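Local coordinates for protein glutathione S-transferase enzyme with thioredoxin-like domain (Xenorhabdus nematophila, PDB 4L8E) that binds glutathione and probably transfers it to electrophilic substrates, as glutathione S-transferases do, at residues G140-F145 with E162-L167. Residues are numbered along the deposited sequence; the frame is centred on the assembly and turned at random.
With GSH (glutathione), chain B.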
loop_
_atom_site.group_PDB
_atom_site.type_symbol
_atom_site.label_atom_id
_atom_site.label_comp_id
_atom_site.label_asym_id
_atom_site.label_seq_id
_atom_site.Cartn_x
_atom_site.Cartn_y
_atom_site.Cartn_z
ATOM N N GLY A 140 2.680 -7.169 -10.304
ATOM C CA GLY A 140 4.089 -7.513 -10.197
ATOM C C GLY A 140 4.295 -9.018 -10.082
ATOM O O GLY A 140 5.310 -9.546 -10.524
ATOM N N GLN A 141 3.350 -9.722 -9.462
ATOM C CA GLN A 141 3.489 -11.178 -9.372
ATOM C C GLN A 141 3.168 -11.771 -10.737
ATOM O O GLN A 141 3.772 -12.761 -11.168
ATOM C CB GLN A 141 2.555 -11.778 -8.325
ATOM C CG GLN A 141 2.673 -11.169 -6.952
ATOM C CD GLN A 141 4.111 -10.953 -6.523
ATOM O OE1 GLN A 141 4.882 -11.901 -6.399
ATOM N NE2 GLN A 141 4.486 -9.682 -6.297
ATOM N N ASN A 142 2.198 -11.163 -11.410
ATOM C CA ASN A 142 1.892 -11.498 -12.795
ATOM C C ASN A 142 3.155 -11.354 -13.633
ATOM O O ASN A 142 3.537 -12.283 -14.366
ATOM C CB ASN A 142 0.716 -10.637 -13.283
ATOM C CG ASN A 142 0.419 -10.798 -14.749
ATOM O OD1 ASN A 142 1.319 -10.879 -15.591
ATOM N ND2 ASN A 142 -0.863 -10.821 -15.076
ATOM N N HIS A 143 3.849 -10.221 -13.508
ATOM C CA HIS A 143 5.099 -10.033 -14.255
ATOM C C HIS A 143 6.084 -11.150 -13.919
ATOM O O HIS A 143 6.746 -11.716 -14.810
ATOM C CB HIS A 143 5.747 -8.682 -13.911
ATOM C CG HIS A 143 5.038 -7.500 -14.500
ATOM N ND1 HIS A 143 5.592 -6.234 -14.509
ATOM C CD2 HIS A 143 3.834 -7.392 -15.115
ATOM C CE1 HIS A 143 4.750 -5.392 -15.096
ATOM N NE2 HIS A 143 3.681 -6.066 -15.473
ATOM N N HIS A 144 6.213 -11.457 -12.631
ATOM C CA HIS A 144 7.209 -12.432 -12.204
ATOM C C HIS A 144 6.932 -13.784 -12.813
ATOM O O HIS A 144 7.842 -14.415 -13.357
ATOM C CB HIS A 144 7.283 -12.578 -10.672
ATOM C CG HIS A 144 8.242 -13.645 -10.235
ATOM N ND1 HIS A 144 9.606 -13.464 -10.285
ATOM C CD2 HIS A 144 8.045 -14.925 -9.819
ATOM C CE1 HIS A 144 10.210 -14.568 -9.879
ATOM N NE2 HIS A 144 9.289 -15.473 -9.605
ATOM N N PHE A 145 5.681 -14.252 -12.739
ATOM C CA PHE A 145 5.433 -15.614 -13.206
ATOM C C PHE A 145 5.405 -15.735 -14.732
ATOM O O PHE A 145 5.456 -16.833 -15.283
ATOM C CB PHE A 145 4.208 -16.210 -12.516
ATOM C CG PHE A 145 4.484 -16.625 -11.095
ATOM C CD1 PHE A 145 5.180 -17.798 -10.821
ATOM C CD2 PHE A 145 4.077 -15.822 -10.033
ATOM C CE1 PHE A 145 5.460 -18.168 -9.504
ATOM C CE2 PHE A 145 4.341 -16.175 -8.733
ATOM C CZ PHE A 145 5.033 -17.356 -8.460
ATOM N N GLU A 162 -6.017 -14.344 -13.135
ATOM C CA GLU A 162 -7.389 -14.069 -12.679
ATOM C C GLU A 162 -7.463 -12.834 -11.788
ATOM O O GLU A 162 -8.402 -12.040 -11.885
ATOM C CB GLU A 162 -7.982 -15.293 -11.969
ATOM C CG GLU A 162 -8.317 -16.408 -12.938
ATOM C CD GLU A 162 -8.794 -17.657 -12.250
ATOM O OE1 GLU A 162 -8.933 -17.643 -11.009
ATOM O OE2 GLU A 162 -9.017 -18.654 -12.959
ATOM N N GLU A 163 -6.474 -12.660 -10.918
ATOM C CA GLU A 163 -6.446 -11.481 -10.050
ATOM C C GLU A 163 -6.193 -10.214 -10.852
ATOM O O GLU A 163 -6.791 -9.184 -10.576
ATOM C CB GLU A 163 -5.406 -11.661 -8.936
ATOM C CG GLU A 163 -5.188 -10.436 -8.023
ATOM C CD GLU A 163 -6.418 -9.986 -7.254
ATOM O OE1 GLU A 163 -7.437 -10.740 -7.151
ATOM O OE2 GLU A 163 -6.360 -8.845 -6.734
ATOM N N SER A 164 -5.330 -10.299 -11.868
ATOM C CA SER A 164 -5.071 -9.148 -12.729
ATOM C C SER A 164 -6.378 -8.728 -13.401
ATOM O O SER A 164 -6.695 -7.540 -13.473
ATOM C CB SER A 164 -4.021 -9.487 -13.785
ATOM O OG SER A 164 -2.765 -9.733 -13.163
ATOM N N GLN A 165 -7.137 -9.696 -13.889
ATOM C CA GLN A 165 -8.431 -9.411 -14.518
ATOM C C GLN A 165 -9.378 -8.727 -13.529
ATOM O O GLN A 165 -10.076 -7.771 -13.875
ATOM C CB GLN A 165 -9.042 -10.691 -15.075
ATOM C CG GLN A 165 -8.255 -11.184 -16.293
ATOM C CD GLN A 165 -8.597 -12.588 -16.714
ATOM O OE1 GLN A 165 -9.271 -13.327 -16.001
ATOM N NE2 GLN A 165 -8.139 -12.962 -17.888
ATOM N N ARG A 166 -9.407 -9.217 -12.295
ATOM C CA ARG A 166 -10.286 -8.632 -11.276
ATOM C C ARG A 166 -9.944 -7.172 -11.008
ATOM O O ARG A 166 -10.820 -6.314 -10.870
ATOM C CB ARG A 166 -10.185 -9.397 -9.965
ATOM C CG ARG A 166 -11.254 -9.021 -8.944
ATOM C CD ARG A 166 -10.962 -9.607 -7.572
ATOM N NE ARG A 166 -9.794 -8.994 -6.983
ATOM C CZ ARG A 166 -9.770 -7.797 -6.403
ATOM N NH1 ARG A 166 -10.898 -7.107 -6.226
ATOM N NH2 ARG A 166 -8.607 -7.305 -5.950
ATOM N N LEU A 167 -8.659 -6.919 -10.888
ATOM C CA LEU A 167 -8.152 -5.568 -10.657
ATOM C C LEU A 167 -8.478 -4.601 -11.785
ATOM O O LEU A 167 -8.900 -3.448 -11.529
ATOM C CB LEU A 167 -6.641 -5.639 -10.422
ATOM C CG LEU A 167 -6.282 -6.235 -9.064
ATOM C CD1 LEU A 167 -4.834 -6.689 -9.069
ATOM C CD2 LEU A 167 -6.514 -5.259 -7.936
HETATM N N1 GSH B . 12.601 -9.067 -6.189
HETATM C CA1 GSH B . 11.580 -8.678 -7.087
HETATM C C1 GSH B . 10.781 -9.891 -7.474
HETATM O O11 GSH B . 11.311 -11.045 -7.431
HETATM O O12 GSH B . 9.577 -9.755 -7.864
HETATM C CB1 GSH B . 12.203 -8.093 -8.296
HETATM C CG1 GSH B . 11.192 -7.655 -9.338
HETATM C CD1 GSH B . 10.529 -6.346 -8.960
HETATM O OE1 GSH B . 11.073 -5.562 -8.214
HETATM N N2 GSH B . 9.215 -6.072 -9.509
HETATM C CA2 GSH B . 8.532 -4.858 -9.204
HETATM C C2 GSH B . 7.249 -5.225 -8.474
HETATM O O2 GSH B . 6.606 -6.261 -8.703
HETATM C CB2 GSH B . 8.182 -4.098 -10.431
HETATM S SG2 GSH B . 9.663 -3.480 -11.245
HETATM N N3 GSH B . 6.773 -4.354 -7.455
HETATM C CA3 GSH B . 5.559 -4.712 -6.762
HETATM C C3 GSH B . 4.881 -3.486 -6.299
HETATM O O31 GSH B . 5.034 -2.412 -6.935
HETATM O O32 GSH B . 4.162 -3.550 -5.260
#
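N142 and S164 join helix 118-145 to helix 154-175 through one polar bridge between two buried side chains; the nearest CA atoms of the two segments, N142 CA and S164 CA, are 7.3 Å apart. Followed outward, the asparagine meets the same oxygen along its nitrogen branch. Its CB lies 3.6 Å from S164 OG, its CG stands only slightly farther from that hydroxyl, and its ND2 ends 2.9 Å from S164 OG. That last pair is a hydrogen bond with the amide as donor; the N-H...O angle of 153° makes it moderately bent, and the serine oxygen sits 18° out of the amide plane. The N142 OD1 branch is turned from the serine, 4.9 Å from S164 OG. Because CG is anti to the backbone N (chi1 174°), the carboxamide extends across the gap, its nitrogen end reaching the serine. S164 answers by setting OG anti to its own carbonyl carbon, while its CB remains 3.7 Å from N142 ND2.

Both polar tips have a second partner. S164 OG is also hydrogen-bonded to Y160 O, one turn back in its helix, and N142 ND2 to Q203 O, so the amide nitrogen ties three parts of the chain together and its rotation should be restricted. Only 68 Å² is buried between the segments, summed over both, which marks a local polar link; L139 adds to the interface by touching S164.

On the ligand side of the same helical turn, G140 CA comes within 3.2 Å of glutathione O2, and H143 belongs to another glutathione pocket. The arrangement is thus a buried Asn-Ser hydrogen bond between neighbouring helices of the all-helical C-terminal domain of the glutathione S-transferase fold, beside its glutathione-binding cleft.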